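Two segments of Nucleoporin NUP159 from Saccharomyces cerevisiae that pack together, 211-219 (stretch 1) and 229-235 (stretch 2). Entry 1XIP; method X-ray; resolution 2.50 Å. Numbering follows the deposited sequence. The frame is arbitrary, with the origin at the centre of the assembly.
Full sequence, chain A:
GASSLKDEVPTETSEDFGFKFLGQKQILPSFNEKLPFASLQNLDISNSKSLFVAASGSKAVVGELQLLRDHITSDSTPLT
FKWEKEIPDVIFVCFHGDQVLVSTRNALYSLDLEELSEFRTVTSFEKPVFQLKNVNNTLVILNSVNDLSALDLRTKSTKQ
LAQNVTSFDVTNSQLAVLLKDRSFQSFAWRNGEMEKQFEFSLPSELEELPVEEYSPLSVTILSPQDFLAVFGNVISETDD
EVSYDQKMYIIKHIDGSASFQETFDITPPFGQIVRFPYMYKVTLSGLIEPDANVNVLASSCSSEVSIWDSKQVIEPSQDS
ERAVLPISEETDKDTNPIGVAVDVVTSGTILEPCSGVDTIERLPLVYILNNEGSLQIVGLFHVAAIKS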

# COMPACT_ATOMS: atom_id res chain seq x y z
N VAL A 211 22.84 5.37 -8.68
CA VAL A 211 21.61 4.62 -8.93
C VAL A 211 21.62 3.23 -8.28
O VAL A 211 20.58 2.73 -7.82
CB VAL A 211 21.34 4.47 -10.45
CG1 VAL A 211 20.48 3.24 -10.76
CG2 VAL A 211 20.67 5.72 -10.99
N GLU A 212 22.80 2.61 -8.26
CA GLU A 212 22.97 1.27 -7.72
C GLU A 212 22.77 1.20 -6.18
O GLU A 212 22.27 0.20 -5.66
CB GLU A 212 24.34 0.72 -8.12
CG GLU A 212 24.60 0.71 -9.64
CD GLU A 212 25.28 1.99 -10.17
OE1 GLU A 212 25.27 3.03 -9.48
OE2 GLU A 212 25.83 1.94 -11.29
N GLU A 213 23.14 2.26 -5.49
CA GLU A 213 22.97 2.36 -4.04
C GLU A 213 21.57 2.85 -3.70
O GLU A 213 20.95 2.38 -2.75
CB GLU A 213 24.00 3.33 -3.45
CG GLU A 213 25.02 2.69 -2.52
CD GLU A 213 26.23 3.60 -2.23
OE1 GLU A 213 26.03 4.83 -1.98
OE2 GLU A 213 27.38 3.10 -2.25
N TYR A 214 21.09 3.83 -4.47
CA TYR A 214 19.77 4.44 -4.27
C TYR A 214 18.92 4.28 -5.50
O TYR A 214 18.82 5.17 -6.33
CB TYR A 214 19.90 5.90 -3.81
CG TYR A 214 20.56 5.94 -2.48
CD1 TYR A 214 19.84 5.72 -1.32
CD2 TYR A 214 21.94 6.09 -2.38
CE1 TYR A 214 20.45 5.70 -0.09
CE2 TYR A 214 22.56 6.07 -1.15
CZ TYR A 214 21.81 5.88 -0.01
OH TYR A 214 22.42 5.86 1.23
N SER A 215 18.35 3.10 -5.62
CA SER A 215 17.52 2.72 -6.74
C SER A 215 16.13 3.30 -6.57
O SER A 215 15.70 3.58 -5.44
CB SER A 215 17.42 1.21 -6.81
OG SER A 215 17.92 0.74 -8.04
N PRO A 216 15.41 3.48 -7.67
CA PRO A 216 14.04 3.97 -7.61
C PRO A 216 13.14 2.86 -7.06
O PRO A 216 13.10 1.79 -7.66
CB PRO A 216 13.70 4.27 -9.07
CG PRO A 216 14.59 3.34 -9.87
CD PRO A 216 15.85 3.20 -9.06
N LEU A 217 12.49 3.10 -5.92
CA LEU A 217 11.73 2.04 -5.25
C LEU A 217 10.22 2.30 -5.25
O LEU A 217 9.43 1.36 -5.43
CB LEU A 217 12.25 1.78 -3.83
CG LEU A 217 13.72 1.36 -3.56
CD1 LEU A 217 14.00 1.26 -2.08
CD2 LEU A 217 14.06 0.06 -4.20
N SER A 218 9.80 3.55 -5.08
CA SER A 218 8.40 3.80 -4.77
C SER A 218 7.90 5.25 -4.99
O SER A 218 8.59 6.20 -4.65
CB SER A 218 8.15 3.38 -3.32
OG SER A 218 7.07 4.11 -2.79
N VAL A 219 6.71 5.40 -5.57
CA VAL A 219 5.97 6.67 -5.54
C VAL A 219 4.64 6.53 -4.84
O VAL A 219 4.02 5.46 -4.88
CB VAL A 219 5.56 7.26 -6.91
CG1 VAL A 219 6.07 8.69 -7.03
CG2 VAL A 219 5.93 6.37 -8.09
N ALA A 229 8.56 9.76 -2.48
CA ALA A 229 9.41 8.84 -3.25
C ALA A 229 10.41 8.16 -2.35
O ALA A 229 10.89 8.75 -1.39
CB ALA A 229 10.12 9.59 -4.34
N VAL A 230 10.75 6.92 -2.67
CA VAL A 230 11.79 6.24 -1.92
C VAL A 230 12.86 5.65 -2.83
O VAL A 230 12.56 5.11 -3.89
CB VAL A 230 11.23 5.16 -0.98
CG1 VAL A 230 12.35 4.64 -0.06
CG2 VAL A 230 10.07 5.71 -0.15
N PHE A 231 14.12 5.80 -2.40
CA PHE A 231 15.27 5.26 -3.09
C PHE A 231 16.08 4.44 -2.10
O PHE A 231 16.18 4.81 -0.92
CB PHE A 231 16.13 6.39 -3.67
CG PHE A 231 15.37 7.31 -4.56
CD1 PHE A 231 15.13 6.97 -5.89
CD2 PHE A 231 14.87 8.51 -4.06
CE1 PHE A 231 14.41 7.82 -6.74
CE2 PHE A 231 14.13 9.38 -4.89
CZ PHE A 231 13.90 9.03 -6.24
N GLY A 232 16.64 3.33 -2.55
CA GLY A 232 17.36 2.45 -1.67
C GLY A 232 17.95 1.28 -2.41
O GLY A 232 17.84 1.20 -3.63
N ASN A 233 18.59 0.39 -1.67
CA ASN A 233 19.28 -0.75 -2.26
C ASN A 233 18.30 -1.67 -2.96
O ASN A 233 17.13 -1.75 -2.58
CB ASN A 233 20.08 -1.51 -1.19
CG ASN A 233 19.22 -1.96 -0.02
OD1 ASN A 233 18.56 -1.16 0.64
ND2 ASN A 233 19.23 -3.26 0.24
N VAL A 234 18.78 -2.34 -4.00
CA VAL A 234 17.95 -3.28 -4.75
C VAL A 234 18.05 -4.67 -4.13
O VAL A 234 19.16 -5.20 -3.95
CB VAL A 234 18.34 -3.36 -6.25
CG1 VAL A 234 17.28 -2.63 -7.10
CG2 VAL A 234 19.74 -2.80 -6.49
N ILE A 235 16.89 -5.24 -3.78
CA ILE A 235 16.88 -6.53 -3.10
C ILE A 235 16.57 -7.75 -4.01
O ILE A 235 15.78 -7.65 -4.96
CB ILE A 235 16.03 -6.47 -1.79
CG1 ILE A 235 16.45 -7.59 -0.81
CG2 ILE A 235 14.51 -6.45 -2.08
CD1 ILE A 235 17.95 -7.59 -0.48

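A beta bulge lets an antiparallel pair of strands absorb an extra residue without losing its backbone hydrogen bonds, and these two segments of NUP159 give a compact example. Strands 215-219 and 229-232 run at 157° to one another, with their axes approaching to 4.7 Å. At one end S215 and G232 form a closed pair: S215 N donates to G232 O at 2.8 Å, and G232 N returns the bond to S215 O at 3.0 Å. Beyond P216 and F231 the register slips by one, and L217 is the additional residue. Its amide N donates to V230 O at 2.9 Å, while the next amide, S218 N, makes a weak bond to the same V230 O at 3.4 Å. V230 N then bonds to S218 O at 3.0 Å, so regular pairing resumes.

L217 covers the most surface in its stretch. Its phi/psi of -113/-38 departs from extended geometry, and its CA-to-CB bond points toward the partner strand. The side chain consequently lies across it, with L217 CD1 3.4 Å from G232 N and 4.3 Å from V230 CG1, the latter an apolar contact. G232 leaves room for this: an ideal CB there would sit 3.0 Å from L217 CD1, a clash.

F231, nearly equal to L217 in covered area, works on the face it shares with P216. Its CB meets Y214 CB at 3.8 Å, and its CE1 lies 4.3 Å from P216 CB, burying hydrocarbon against hydrocarbon. Its backbone contributes too, since F231 CA approaches S215 O at 2.9 Å in a CA-H...O contact that supplements the amide bonds. A similar contact joins A229 CA to S218 O at 3.1 Å.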